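Local coordinates for epoxyqueuosine reductase (Streptococcus thermophilus, PDB 5D6S), which belongs to the QueG family of iron-sulfur proteins and binds cobalamin together with two iron/sulfur clusters in a single chain, at residues A[242-248]-A[320-324]; A[235-239]-A[251-256]; A[49-54]-A[91-95]. One frame throughout, in Å; residues are numbered along the deposited sequence.

Contact 1 of 3, residues A[242-248]-A[320-324]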
ATOM      1  N   THR A 242      -4.167  -3.445   7.025  1.00 42.74           N
ATOM      2  CA  THR A 242      -4.017  -2.085   7.510  1.00 49.69           C
ATOM      3  C   THR A 242      -5.017  -1.143   6.832  1.00 53.03           C
ATOM      4  O   THR A 242      -5.336  -0.101   7.373  1.00 64.20           O
ATOM      5  CB  THR A 242      -2.582  -1.544   7.337  1.00 48.32           C
ATOM      6  OG1 THR A 242      -2.167  -1.683   5.977  1.00 52.44           O
ATOM      7  CG2 THR A 242      -1.665  -2.307   8.200  1.00 49.42           C
ATOM      8  N   GLN A 243      -5.529  -1.525   5.673  1.00 49.51           N
ATOM      9  CA  GLN A 243      -6.454  -0.689   4.919  1.00 47.36           C
ATOM     10  C   GLN A 243      -7.895  -1.142   4.982  1.00 47.45           C
ATOM     11  O   GLN A 243      -8.785  -0.378   4.616  1.00 46.39           O
ATOM     12  CB  GLN A 243      -6.051  -0.683   3.455  1.00 48.34           C
ATOM     13  CG  GLN A 243      -4.765   0.051   3.204  1.00 53.79           C
ATOM     14  CD  GLN A 243      -4.398   0.021   1.745  1.00 52.95           C
ATOM     15  OE1 GLN A 243      -4.935   0.791   0.951  1.00 58.27           O
ATOM     16  NE2 GLN A 243      -3.460  -0.850   1.384  1.00 50.34           N
ATOM     17  N   ASP A 244      -8.131  -2.378   5.419  1.00 43.57           N
ATOM     18  CA  ASP A 244      -9.491  -2.881   5.507  1.00 44.66           C
ATOM     19  C   ASP A 244     -10.256  -2.152   6.614  1.00 43.92           C
ATOM     20  O   ASP A 244      -9.710  -1.826   7.667  1.00 49.37           O
ATOM     21  CB  ASP A 244      -9.510  -4.389   5.783  1.00 48.25           C
ATOM     22  CG  ASP A 244     -10.846  -5.028   5.455  1.00 48.73           C
ATOM     23  OD1 ASP A 244     -11.583  -4.483   4.613  1.00 53.11           O
ATOM     24  OD2 ASP A 244     -11.166  -6.096   6.029  1.00 61.21           O
ATOM     25  N   LYS A 245     -11.525  -1.885   6.377  1.00 45.07           N
ATOM     26  CA  LYS A 245     -12.365  -1.275   7.393  1.00 49.76           C
ATOM     27  C   LYS A 245     -12.856  -2.321   8.361  1.00 46.84           C
ATOM     28  O   LYS A 245     -12.660  -3.488   8.161  1.00 50.96           O
ATOM     29  CB  LYS A 245     -13.536  -0.554   6.764  1.00 51.30           C
ATOM     30  CG  LYS A 245     -13.097   0.698   6.051  1.00 54.21           C
ATOM     31  CD  LYS A 245     -14.306   1.441   5.567  1.00 63.03           C
ATOM     32  CE  LYS A 245     -13.935   2.823   5.096  1.00 71.58           C
ATOM     33  NZ  LYS A 245     -15.097   3.338   4.327  1.00 86.61           N
ATOM     34  N   GLY A 246     -13.446  -1.872   9.446  1.00 48.15           N
ATOM     35  CA  GLY A 246     -13.904  -2.771  10.475  1.00 46.41           C
ATOM     36  C   GLY A 246     -12.847  -3.117  11.506  1.00 46.11           C
ATOM     37  O   GLY A 246     -11.902  -2.369  11.783  1.00 51.42           O
ATOM     38  N   MET A 247     -13.003  -4.309  12.036  1.00 48.66           N
ATOM     39  CA  MET A 247     -12.239  -4.795  13.121  1.00 40.71           C
ATOM     40  C   MET A 247     -11.205  -5.757  12.548  1.00 40.53           C
ATOM     41  O   MET A 247     -11.566  -6.776  11.973  1.00 44.31           O
ATOM     42  CB  MET A 247     -13.237  -5.471  14.043  1.00 39.84           C
ATOM     43  CG  MET A 247     -12.801  -5.582  15.456  1.00 50.97           C
ATOM     44  SD  MET A 247     -12.831  -4.042  16.387  1.00 52.80           S
ATOM     45  CE  MET A 247     -11.746  -4.643  17.681  1.00 50.32           C
ATOM     46  N   MET A 248      -9.915  -5.445  12.700  1.00 42.59           N
ATOM     47  CA  MET A 248      -8.819  -6.348  12.290  1.00 40.88           C
ATOM     48  C   MET A 248      -8.834  -7.642  13.077  1.00 45.26           C
ATOM     49  O   MET A 248      -8.743  -7.602  14.295  1.00 52.45           O
ATOM     50  CB  MET A 248      -7.446  -5.685  12.508  1.00 47.44           C
ATOM     51  CG  MET A 248      -6.234  -6.468  11.976  1.00 49.36           C
ATOM     52  SD  MET A 248      -4.627  -5.650  12.070  1.00 51.94           S
ATOM     53  CE  MET A 248      -4.883  -4.123  11.170  1.00 52.47           C
ATOM     54  N   ILE A 320      -8.996   4.187  10.061  1.00 41.76           N
ATOM     55  CA  ILE A 320      -8.228   2.955   9.933  1.00 47.10           C
ATOM     56  C   ILE A 320      -6.797   3.109  10.490  1.00 44.24           C
ATOM     57  O   ILE A 320      -6.260   2.217  11.143  1.00 47.99           O
ATOM     58  CB  ILE A 320      -8.166   2.418   8.497  1.00 49.93           C
ATOM     59  CG1 ILE A 320      -7.700   3.488   7.518  1.00 50.01           C
ATOM     60  CG2 ILE A 320      -9.502   1.847   8.075  1.00 47.27           C
ATOM     61  CD1 ILE A 320      -7.199   2.888   6.234  1.00 53.48           C
ATOM     62  N   LEU A 321      -6.223   4.277  10.300  1.00 43.53           N
ATOM     63  CA  LEU A 321      -4.895   4.536  10.837  1.00 46.79           C
ATOM     64  C   LEU A 321      -4.882   4.628  12.347  1.00 47.56           C
ATOM     65  O   LEU A 321      -3.991   4.081  12.971  1.00 55.96           O
ATOM     66  CB  LEU A 321      -4.310   5.809  10.218  1.00 52.20           C
ATOM     67  CG  LEU A 321      -4.272   5.769   8.681  1.00 49.29           C
ATOM     68  CD1 LEU A 321      -3.623   7.025   8.145  1.00 51.72           C
ATOM     69  CD2 LEU A 321      -3.503   4.548   8.200  1.00 47.21           C
ATOM     70  N   GLN A 322      -5.872   5.290  12.951  1.00 45.22           N
ATOM     71  CA  GLN A 322      -5.906   5.382  14.407  1.00 45.73           C
ATOM     72  C   GLN A 322      -6.159   4.012  15.037  1.00 49.55           C
ATOM     73  O   GLN A 322      -5.570   3.686  16.065  1.00 54.11           O
ATOM     74  CB  GLN A 322      -6.913   6.430  14.859  1.00 47.10           C
ATOM     75  CG  GLN A 322      -6.444   7.836  14.484  1.00 49.74           C
ATOM     76  CD  GLN A 322      -7.406   8.946  14.869  1.00 44.82           C
ATOM     77  OE1 GLN A 322      -8.619   8.734  14.963  1.00 42.56           O
ATOM     78  NE2 GLN A 322      -6.867  10.149  15.072  1.00 43.55           N
ATOM     79  N   ARG A 323      -7.020   3.201  14.414  1.00 45.59           N
ATOM     80  CA  ARG A 323      -7.165   1.823  14.847  1.00 46.68           C
ATOM     81  C   ARG A 323      -5.778   1.152  14.884  1.00 47.62           C
ATOM     82  O   ARG A 323      -5.415   0.507  15.851  1.00 41.36           O
ATOM     83  CB  ARG A 323      -8.121   1.017  13.910  1.00 51.64           C
ATOM     84  CG  ARG A 323      -7.846  -0.482  13.965  1.00 48.56           C
ATOM     85  CD  ARG A 323      -8.890  -1.413  13.403  1.00 53.15           C
ATOM     86  NE  ARG A 323      -8.998  -1.693  11.949  1.00 53.97           N
ATOM     87  CZ  ARG A 323      -8.174  -1.348  10.967  1.00 56.19           C
ATOM     88  NH1 ARG A 323      -7.051  -0.672  11.149  1.00 62.69           N
ATOM     89  NH2 ARG A 323      -8.496  -1.692   9.742  1.00 54.97           N
ATOM     90  N   ASN A 324      -5.045   1.269  13.774  1.00 46.52           N
ATOM     91  CA  ASN A 324      -3.747   0.633  13.638  1.00 51.16           C
ATOM     92  C   ASN A 324      -2.754   1.152  14.671  1.00 52.22           C
ATOM     93  O   ASN A 324      -1.943   0.401  15.201  1.00 52.98           O
ATOM     94  CB  ASN A 324      -3.170   0.865  12.237  1.00 52.04           C
ATOM     95  CG  ASN A 324      -4.023   0.251  11.153  1.00 50.93           C
ATOM     96  OD1 ASN A 324      -4.839  -0.625  11.422  1.00 48.24           O
ATOM     97  ND2 ASN A 324      -3.835   0.691   9.923  1.00 50.39           N
TER
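Arg323 runs out from helix 318-331 with CG opposite the backbone N (chi1 156°) and then bends at chi3 (81°), which carries its guanidinium into the curl of loop 244-248. There NE donates to Gly246 O at 3.0 Å, a bent bond whose acceptor lies somewhat off the guanidinium plane. The exact seat of the NH1 and NH2 end is doubtful. The CE methyl of Met248 sits over one face of the group, offset toward the rim, its thioether chain crossing the arginine at about a right angle. Arginine suits this place because its long stem carries an N-H to a loop carbonyl well away from its helix. The next residue, Asn324, donates through ND2 to Thr242 O at 3.1 Å; the bond is nearly straight (167°), in the amide plane and on a lone pair. The same nitrogen also donates to Ile260 O, so one amide ties two chain segments together. Ile320 supplies the apolar part: CD1 packs 3.9 Å from Gln243 CA, and CG2 touches Asp244 O. Gly246 has a positive phi, a conformation easy for glycine. Side chains of helix 318-331 thus hold carbonyls of helix 238-243 and the loop after it, a helix-to-loop packing beside the cobalamin pocket.

Contact 2 of 3, residues A[235-239]-A[251-256]. With SF4 (iron/sulfur cluster), chain G.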
ATOM      1  N   ARG A 235      -6.628 -10.995   0.846  1.00 49.61           N
ATOM      2  CA  ARG A 235      -7.347 -11.093   2.066  1.00 47.56           C
ATOM      3  C   ARG A 235      -6.428 -11.285   3.291  1.00 50.30           C
ATOM      4  O   ARG A 235      -6.789 -10.840   4.375  1.00 55.16           O
ATOM      5  CB  ARG A 235      -8.225 -12.322   1.906  1.00 57.49           C
ATOM      6  CG  ARG A 235      -9.715 -12.188   2.123  1.00 58.48           C
ATOM      7  CD  ARG A 235     -10.417 -11.259   1.161  1.00 52.10           C
ATOM      8  NE  ARG A 235     -11.328 -10.502   2.010  1.00 58.17           N
ATOM      9  CZ  ARG A 235     -11.834  -9.298   1.758  1.00 51.56           C
ATOM     10  NH1 ARG A 235     -11.594  -8.656   0.632  1.00 49.09           N
ATOM     11  NH2 ARG A 235     -12.592  -8.744   2.671  1.00 56.06           N
ATOM     12  N   ARG A 236      -5.270 -11.936   3.134  1.00 44.87           N
ATOM     13  CA  ARG A 236      -4.299 -12.119   4.247  1.00 41.45           C
ATOM     14  C   ARG A 236      -3.028 -11.276   4.108  1.00 41.66           C
ATOM     15  O   ARG A 236      -2.107 -11.404   4.886  1.00 41.95           O
ATOM     16  CB  ARG A 236      -3.907 -13.580   4.412  1.00 40.16           C
ATOM     17  CG  ARG A 236      -5.087 -14.500   4.694  1.00 45.78           C
ATOM     18  CD  ARG A 236      -4.713 -15.979   4.842  1.00 49.16           C
ATOM     19  NE  ARG A 236      -3.493 -16.138   5.639  1.00 50.41           N
ATOM     20  CZ  ARG A 236      -3.443 -16.077   6.965  1.00 51.57           C
ATOM     21  NH1 ARG A 236      -4.560 -15.898   7.704  1.00 55.43           N
ATOM     22  NH2 ARG A 236      -2.277 -16.200   7.565  1.00 46.87           N
ATOM     23  N   CYS A 237      -2.966 -10.409   3.119  1.00 46.98           N
ATOM     24  CA  CYS A 237      -1.872  -9.447   3.087  1.00 54.23           C
ATOM     25  C   CYS A 237      -2.064  -8.424   4.222  1.00 55.28           C
ATOM     26  O   CYS A 237      -3.151  -7.882   4.403  1.00 55.96           O
ATOM     27  CB  CYS A 237      -1.777  -8.689   1.750  1.00 51.01           C
ATOM     28  SG  CYS A 237      -0.191  -7.802   1.620  1.00 57.49           S
ATOM     29  N   LEU A 238      -1.004  -8.155   4.965  1.00 51.97           N
ATOM     30  CA  LEU A 238      -1.042  -7.122   5.981  1.00 52.55           C
ATOM     31  C   LEU A 238      -1.225  -5.755   5.370  1.00 55.16           C
ATOM     32  O   LEU A 238      -1.730  -4.847   6.035  1.00 54.37           O
ATOM     33  CB  LEU A 238       0.241  -7.131   6.801  1.00 52.96           C
ATOM     34  CG  LEU A 238       0.511  -8.381   7.648  1.00 52.46           C
ATOM     35  CD1 LEU A 238       1.778  -8.146   8.443  1.00 53.80           C
ATOM     36  CD2 LEU A 238      -0.637  -8.715   8.570  1.00 51.00           C
ATOM     37  N   SER A 239      -0.797  -5.566   4.120  1.00 54.44           N
ATOM     38  CA  SER A 239      -1.022  -4.261   3.475  1.00 55.39           C
ATOM     39  C   SER A 239      -2.514  -3.999   3.381  1.00 54.13           C
ATOM     40  O   SER A 239      -2.995  -2.874   3.573  1.00 58.01           O
ATOM     41  CB  SER A 239      -0.406  -4.199   2.089  1.00 55.09           C
ATOM     42  OG  SER A 239      -0.523  -2.884   1.545  1.00 55.29           O
ATOM     43  N   GLU A 251      -5.415 -12.407  14.482  1.00 54.11           N
ATOM     44  CA  GLU A 251      -4.150 -12.905  13.962  1.00 54.11           C
ATOM     45  C   GLU A 251      -3.220 -11.783  13.507  1.00 52.65           C
ATOM     46  O   GLU A 251      -2.002 -11.848  13.721  1.00 58.73           O
ATOM     47  CB  GLU A 251      -4.388 -13.851  12.796  1.00 56.10           C
ATOM     48  CG  GLU A 251      -3.115 -14.462  12.218  1.00 66.29           C
ATOM     49  CD  GLU A 251      -3.362 -15.322  10.990  1.00 71.44           C
ATOM     50  OE1 GLU A 251      -4.521 -15.780  10.783  1.00 74.66           O
ATOM     51  OE2 GLU A 251      -2.387 -15.539  10.229  1.00 67.25           O
ATOM     52  N   PHE A 252      -3.781 -10.790  12.828  1.00 47.58           N
ATOM     53  CA  PHE A 252      -2.946  -9.791  12.150  1.00 46.65           C
ATOM     54  C   PHE A 252      -2.485  -8.658  13.043  1.00 45.76           C
ATOM     55  O   PHE A 252      -1.553  -7.963  12.692  1.00 49.21           O
ATOM     56  CB  PHE A 252      -3.662  -9.217  10.933  1.00 44.44           C
ATOM     57  CG  PHE A 252      -4.242 -10.253  10.055  1.00 45.75           C
ATOM     58  CD1 PHE A 252      -3.428 -11.159   9.423  1.00 49.30           C
ATOM     59  CD2 PHE A 252      -5.601 -10.337   9.866  1.00 53.36           C
ATOM     60  CE1 PHE A 252      -3.952 -12.139   8.602  1.00 48.94           C
ATOM     61  CE2 PHE A 252      -6.143 -11.311   9.049  1.00 52.10           C
ATOM     62  CZ  PHE A 252      -5.309 -12.219   8.416  1.00 49.89           C
ATOM     63  N   ARG A 253      -3.130  -8.487  14.192  1.00 49.23           N
ATOM     64  CA  ARG A 253      -2.819  -7.400  15.104  1.00 48.66           C
ATOM     65  C   ARG A 253      -1.358  -7.466  15.552  1.00 54.27           C
ATOM     66  O   ARG A 253      -0.584  -6.500  15.370  1.00 55.17           O
ATOM     67  CB  ARG A 253      -3.737  -7.449  16.314  1.00 51.57           C
ATOM     68  CG  ARG A 253      -5.217  -7.277  15.963  1.00 55.79           C
ATOM     69  CD  ARG A 253      -6.129  -7.321  17.177  1.00 54.64           C
ATOM     70  NE  ARG A 253      -7.530  -7.459  16.812  1.00 52.18           N
ATOM     71  CZ  ARG A 253      -8.518  -7.618  17.684  1.00 46.94           C
ATOM     72  NH1 ARG A 253      -8.300  -7.635  18.976  1.00 53.86           N
ATOM     73  NH2 ARG A 253      -9.740  -7.744  17.260  1.00 51.57           N
ATOM     74  N   LYS A 254      -0.982  -8.607  16.122  1.00 56.24           N
ATOM     75  CA  LYS A 254       0.385  -8.808  16.597  1.00 60.15           C
ATOM     76  C   LYS A 254       1.390  -8.613  15.441  1.00 59.24           C
ATOM     77  O   LYS A 254       2.464  -8.039  15.607  1.00 56.71           O
ATOM     78  CB  LYS A 254       0.497 -10.197  17.186  1.00 65.54           C
ATOM     79  CG  LYS A 254       1.620 -10.368  18.173  1.00 78.28           C
ATOM     80  CD  LYS A 254       1.673 -11.816  18.651  1.00 94.59           C
ATOM     81  CE  LYS A 254       2.985 -12.133  19.361  1.00101.27           C
ATOM     82  NZ  LYS A 254       3.064 -13.570  19.754  1.00103.38           N
ATOM     83  N   LYS A 255       0.989  -9.027  14.247  1.00 55.21           N
ATOM     84  CA  LYS A 255       1.898  -9.074  13.124  1.00 51.54           C
ATOM     85  C   LYS A 255       2.192  -7.772  12.411  1.00 49.04           C
ATOM     86  O   LYS A 255       3.200  -7.688  11.702  1.00 46.75           O
ATOM     87  CB  LYS A 255       1.402 -10.097  12.103  1.00 53.74           C
ATOM     88  CG  LYS A 255       1.213 -11.479  12.710  1.00 56.03           C
ATOM     89  CD  LYS A 255       0.945 -12.522  11.646  1.00 55.27           C
ATOM     90  CE  LYS A 255       0.888 -13.900  12.251  1.00 55.05           C
ATOM     91  NZ  LYS A 255       0.491 -14.916  11.239  1.00 52.82           N
ATOM     92  N   ILE A 256       1.335  -6.770  12.530  1.00 50.17           N
ATOM     93  CA  ILE A 256       1.653  -5.481  11.893  1.00 47.23           C
ATOM     94  C   ILE A 256       2.712  -4.769  12.710  1.00 51.96           C
ATOM     95  O   ILE A 256       3.231  -3.728  12.276  1.00 61.94           O
ATOM     96  CB  ILE A 256       0.456  -4.550  11.675  1.00 47.55           C
ATOM     97  CG1 ILE A 256      -0.158  -4.087  12.993  1.00 51.97           C
ATOM     98  CG2 ILE A 256      -0.629  -5.246  10.871  1.00 55.18           C
ATOM     99  CD1 ILE A 256      -1.133  -2.935  12.831  1.00 45.21           C
TER
HETATM  100 FE1  SF4 G 402       1.666  -8.745   2.029  1.00 53.29          FE
HETATM  101 FE2  SF4 G 402       3.569  -8.370   3.726  1.00 64.39          FE
HETATM  102 FE3  SF4 G 402       4.129  -8.923   1.239  1.00 60.87          FE
HETATM  103 FE4  SF4 G 402       3.176 -10.753   2.769  1.00 57.24          FE
HETATM  104  S1  SF4 G 402       4.989  -9.748   2.977  1.00 59.95           S
HETATM  105  S2  SF4 G 402       2.555 -10.250   0.842  1.00 56.03           S
HETATM  106  S3  SF4 G 402       1.884  -9.540   3.993  1.00 57.79           S
HETATM  107  S4  SF4 G 402       3.131  -7.224   1.986  1.00 54.43           S
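This contact borders an iron-sulfur cluster site: Cys237 SG binds the iron FE1 of the cluster at 2.1 Å, and Leu238 and Arg236 pack against helix 250-255. The CD2 methyl of Leu238 meets Phe252 CD1 at 3.8 Å, approaching the ring obliquely, and reaches Ile256 CG2; CD1 rests on the backbone of Lys255. A branched leucine suits the spot because its two methyls spread over different residues while its backbone N stays beside cluster sulfur S3. The bend at chi3 (42°) turns the guanidinium of Arg236 end-on to the carboxylate of Glu251, the two planes 36° apart. NH1 donates to OE1 at 3.1 Å and NH2 to OE2 at 2.7 Å, both oxygens being met on the syn side. Lys255 NZ takes the anti lone pair of OE2 at 3.1 Å and also donates to Pro222 O, so this oxygen is gripped from two directions, which probably favours the charged carboxylate. Phe252 CE1 lies over one face of the guanidinium. Cys237 is also the N-cap of helix 238-243, its sulfur accepting a weak bond from Ser239 N, which joins cluster ligand and helix start within the 4Fe-4S double cluster binding domain.

Contact 3 of 3, residues A[49-54]-A[91-95]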
ATOM      1  N   THR A  49       4.721  -1.096 -25.301  1.00 76.90           N
ATOM      2  CA  THR A  49       4.147  -2.393 -25.604  1.00 79.12           C
ATOM      3  C   THR A  49       2.886  -2.174 -26.413  1.00 79.78           C
ATOM      4  O   THR A  49       2.389  -1.058 -26.533  1.00 66.98           O
ATOM      5  CB  THR A  49       3.848  -3.215 -24.343  1.00 77.42           C
ATOM      6  OG1 THR A  49       2.999  -4.319 -24.682  1.00 81.04           O
ATOM      7  CG2 THR A  49       3.156  -2.366 -23.313  1.00 84.81           C
ATOM      8  N   THR A  50       2.392  -3.254 -26.991  1.00 82.66           N
ATOM      9  CA  THR A  50       1.232  -3.161 -27.856  1.00 82.20           C
ATOM     10  C   THR A  50      -0.003  -2.979 -26.991  1.00 79.57           C
ATOM     11  O   THR A  50       0.004  -3.277 -25.791  1.00 83.88           O
ATOM     12  CB  THR A  50       1.060  -4.421 -28.730  1.00 75.74           C
ATOM     13  OG1 THR A  50       0.772  -5.550 -27.897  1.00 74.02           O
ATOM     14  CG2 THR A  50       2.323  -4.689 -29.548  1.00 70.48           C
ATOM     15  N   ALA A  51      -1.062  -2.501 -27.626  1.00 70.75           N
ATOM     16  CA  ALA A  51      -2.390  -2.537 -27.049  1.00 63.85           C
ATOM     17  C   ALA A  51      -3.024  -3.926 -27.223  1.00 66.99           C
ATOM     18  O   ALA A  51      -4.248  -4.051 -27.241  1.00 65.46           O
ATOM     19  CB  ALA A  51      -3.258  -1.482 -27.699  1.00 66.13           C
ATOM     20  N   ASP A  52      -2.208  -4.967 -27.388  1.00 69.60           N
ATOM     21  CA  ASP A  52      -2.747  -6.315 -27.508  1.00 78.93           C
ATOM     22  C   ASP A  52      -3.326  -6.694 -26.172  1.00 70.36           C
ATOM     23  O   ASP A  52      -2.773  -6.336 -25.119  1.00 67.77           O
ATOM     24  CB  ASP A  52      -1.677  -7.344 -27.891  1.00 90.14           C
ATOM     25  CG  ASP A  52      -1.305  -7.288 -29.361  1.00 96.83           C
ATOM     26  OD1 ASP A  52      -1.956  -6.553 -30.129  1.00104.00           O
ATOM     27  OD2 ASP A  52      -0.360  -7.996 -29.748  1.00102.19           O
ATOM     28  N   ASP A  53      -4.428  -7.418 -26.212  1.00 62.06           N
ATOM     29  CA  ASP A  53      -5.071  -7.778 -24.985  1.00 75.30           C
ATOM     30  C   ASP A  53      -4.190  -8.697 -24.098  1.00 77.41           C
ATOM     31  O   ASP A  53      -3.063  -9.036 -24.454  1.00 80.56           O
ATOM     32  CB  ASP A  53      -6.489  -8.303 -25.243  1.00 83.68           C
ATOM     33  CG  ASP A  53      -6.548  -9.398 -26.260  1.00 91.00           C
ATOM     34  OD1 ASP A  53      -5.893 -10.446 -26.031  1.00106.82           O
ATOM     35  OD2 ASP A  53      -7.307  -9.241 -27.249  1.00 86.70           O
ATOM     36  N   PHE A  54      -4.686  -9.039 -22.918  1.00 76.30           N
ATOM     37  CA  PHE A  54      -3.901  -9.757 -21.934  1.00 71.21           C
ATOM     38  C   PHE A  54      -4.616 -11.031 -21.508  1.00 69.38           C
ATOM     39  O   PHE A  54      -4.513 -11.428 -20.350  1.00 75.10           O
ATOM     40  CB  PHE A  54      -3.697  -8.902 -20.670  1.00 68.15           C
ATOM     41  CG  PHE A  54      -2.822  -7.686 -20.848  1.00 59.53           C
ATOM     42  CD1 PHE A  54      -3.329  -6.530 -21.414  1.00 56.89           C
ATOM     43  CD2 PHE A  54      -1.516  -7.685 -20.376  1.00 56.07           C
ATOM     44  CE1 PHE A  54      -2.541  -5.411 -21.574  1.00 52.17           C
ATOM     45  CE2 PHE A  54      -0.714  -6.566 -20.527  1.00 56.00           C
ATOM     46  CZ  PHE A  54      -1.223  -5.428 -21.125  1.00 53.87           C
ATOM     47  N   ALA A  91      -6.782   2.302 -29.725  1.00 73.49           N
ATOM     48  CA  ALA A  91      -5.599   1.867 -28.999  1.00 73.46           C
ATOM     49  C   ALA A  91      -4.670   1.073 -29.887  1.00 71.31           C
ATOM     50  O   ALA A  91      -5.086   0.178 -30.608  1.00 65.07           O
ATOM     51  CB  ALA A  91      -5.990   1.044 -27.790  1.00 77.69           C
ATOM     52  N   LYS A  92      -3.393   1.404 -29.780  1.00 78.70           N
ATOM     53  CA  LYS A  92      -2.382   0.878 -30.662  1.00 81.14           C
ATOM     54  C   LYS A  92      -1.128   0.495 -29.870  1.00 78.47           C
ATOM     55  O   LYS A  92      -0.616  -0.599 -30.016  1.00 75.32           O
ATOM     56  CB  LYS A  92      -2.067   1.928 -31.729  1.00 93.92           C
ATOM     57  CG  LYS A  92      -1.749   1.345 -33.091  1.00102.39           C
ATOM     58  CD  LYS A  92      -2.986   0.749 -33.747  1.00108.40           C
ATOM     59  CE  LYS A  92      -2.676  -0.639 -34.297  1.00112.73           C
ATOM     60  NZ  LYS A  92      -3.834  -1.260 -34.985  1.00112.75           N
ATOM     61  N   THR A  93      -0.629   1.402 -29.039  1.00 79.04           N
ATOM     62  CA  THR A  93       0.445   1.068 -28.112  1.00 84.81           C
ATOM     63  C   THR A  93       0.115   1.542 -26.689  1.00 88.98           C
ATOM     64  O   THR A  93      -0.773   2.382 -26.491  1.00 89.72           O
ATOM     65  CB  THR A  93       1.807   1.640 -28.576  1.00 88.15           C
ATOM     66  OG1 THR A  93       2.841   1.200 -27.688  1.00 99.35           O
ATOM     67  CG2 THR A  93       1.809   3.153 -28.586  1.00 86.80           C
ATOM     68  N   ILE A  94       0.805   0.966 -25.701  1.00 87.47           N
ATOM     69  CA  ILE A  94       0.703   1.378 -24.285  1.00 77.79           C
ATOM     70  C   ILE A  94       2.090   1.724 -23.780  1.00 69.78           C
ATOM     71  O   ILE A  94       3.018   0.944 -23.932  1.00 67.34           O
ATOM     72  CB  ILE A  94       0.145   0.259 -23.365  1.00 74.17           C
ATOM     73  CG1 ILE A  94      -1.295  -0.107 -23.752  1.00 76.02           C
ATOM     74  CG2 ILE A  94       0.165   0.710 -21.916  1.00 73.53           C
ATOM     75  CD1 ILE A  94      -1.814  -1.375 -23.105  1.00 73.40           C
ATOM     76  N   ILE A  95       2.204   2.877 -23.137  1.00 68.16           N
ATOM     77  CA  ILE A  95       3.473   3.340 -22.589  1.00 65.36           C
ATOM     78  C   ILE A  95       3.435   3.202 -21.079  1.00 71.48           C
ATOM     79  O   ILE A  95       2.660   3.885 -20.410  1.00 67.28           O
ATOM     80  CB  ILE A  95       3.722   4.818 -22.915  1.00 63.84           C
ATOM     81  CG1 ILE A  95       3.489   5.066 -24.411  1.00 70.66           C
ATOM     82  CG2 ILE A  95       5.117   5.223 -22.476  1.00 60.20           C
ATOM     83  CD1 ILE A  95       3.521   6.530 -24.821  1.00 74.40           C
TER
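Thr49 O is gripped twice by the neighbouring strand: Ile94 N donates to it at 2.7 Å and Thr93 OG1 at 2.6 Å, reaching it from opposite faces of the carbonyl plane. The backbone bond is nearly straight (172°), whereas the hydroxyl stands above the plane and off the lone pair. Thr93 can do this because its OG1 is anti to its own backbone N (chi1 -176°), which places the hydroxyl within bonding distance of Thr49 O. Threonine suits the place, offering a donor on a short branched stem that fits a strand. The return bond, Thr49 N to Ile94 O at 3.0 Å, completes an antiparallel hydrogen-bonded pair, followed by the non-hydrogen-bonded pair of Thr50 and Thr93. These residues join strand 45-50, outermost in a four-stranded antiparallel sheet, to strand 93-100. On the latter's other flank Lys92 and Thr93 both face Thr197, a classic beta bulge. Past the last pair, Ala51 N donates to Lys92 O at 3.1 Å from well above the carbonyl plane, as segment 49-54 leaves the sheet. Ala51 and Ala91 are small enough for their CB atoms to come within 3.7 Å. The turn itself is an ST turn, in which Thr50 OG1 accepts from Asp52 N at 3.1 Å. Thr49 and Ile94 point side by side to one face of the sheet, CG2 of the threonine 4.0 Å from CB of the isoleucine. Ile94 CD1 also lies at the edge of the Phe54 ring, 4.4 Å from CE1, and Arg169 makes a cation-pi contact with that ring and donates to Thr49 OG1.

Contacts 1 and 2 share helix 238-243, and their centres lie about 10 Å apart. Their segments alternate along the chain, so the two interlock: Met248 O probably accepts a hydrogen bond from Arg253 NE at 2.8 Å, and Thr242 CG2 packs on Ile256 CG2 at 4.1 Å. Both lie beside the bound groups. Contact 2 supplies a cluster ligand, and its Ser239 OG hydrogen-bonds to cobalamin, which Gln243 of contact 1 also touches. Contact 3 belongs to the sheet on the opposite side of the chain's centre, its own centre about 37 Å from that of contact 1 and about 36 Å from that of contact 2. Even so, the Phe54 side chain comes to about 8 Å from cobalamin.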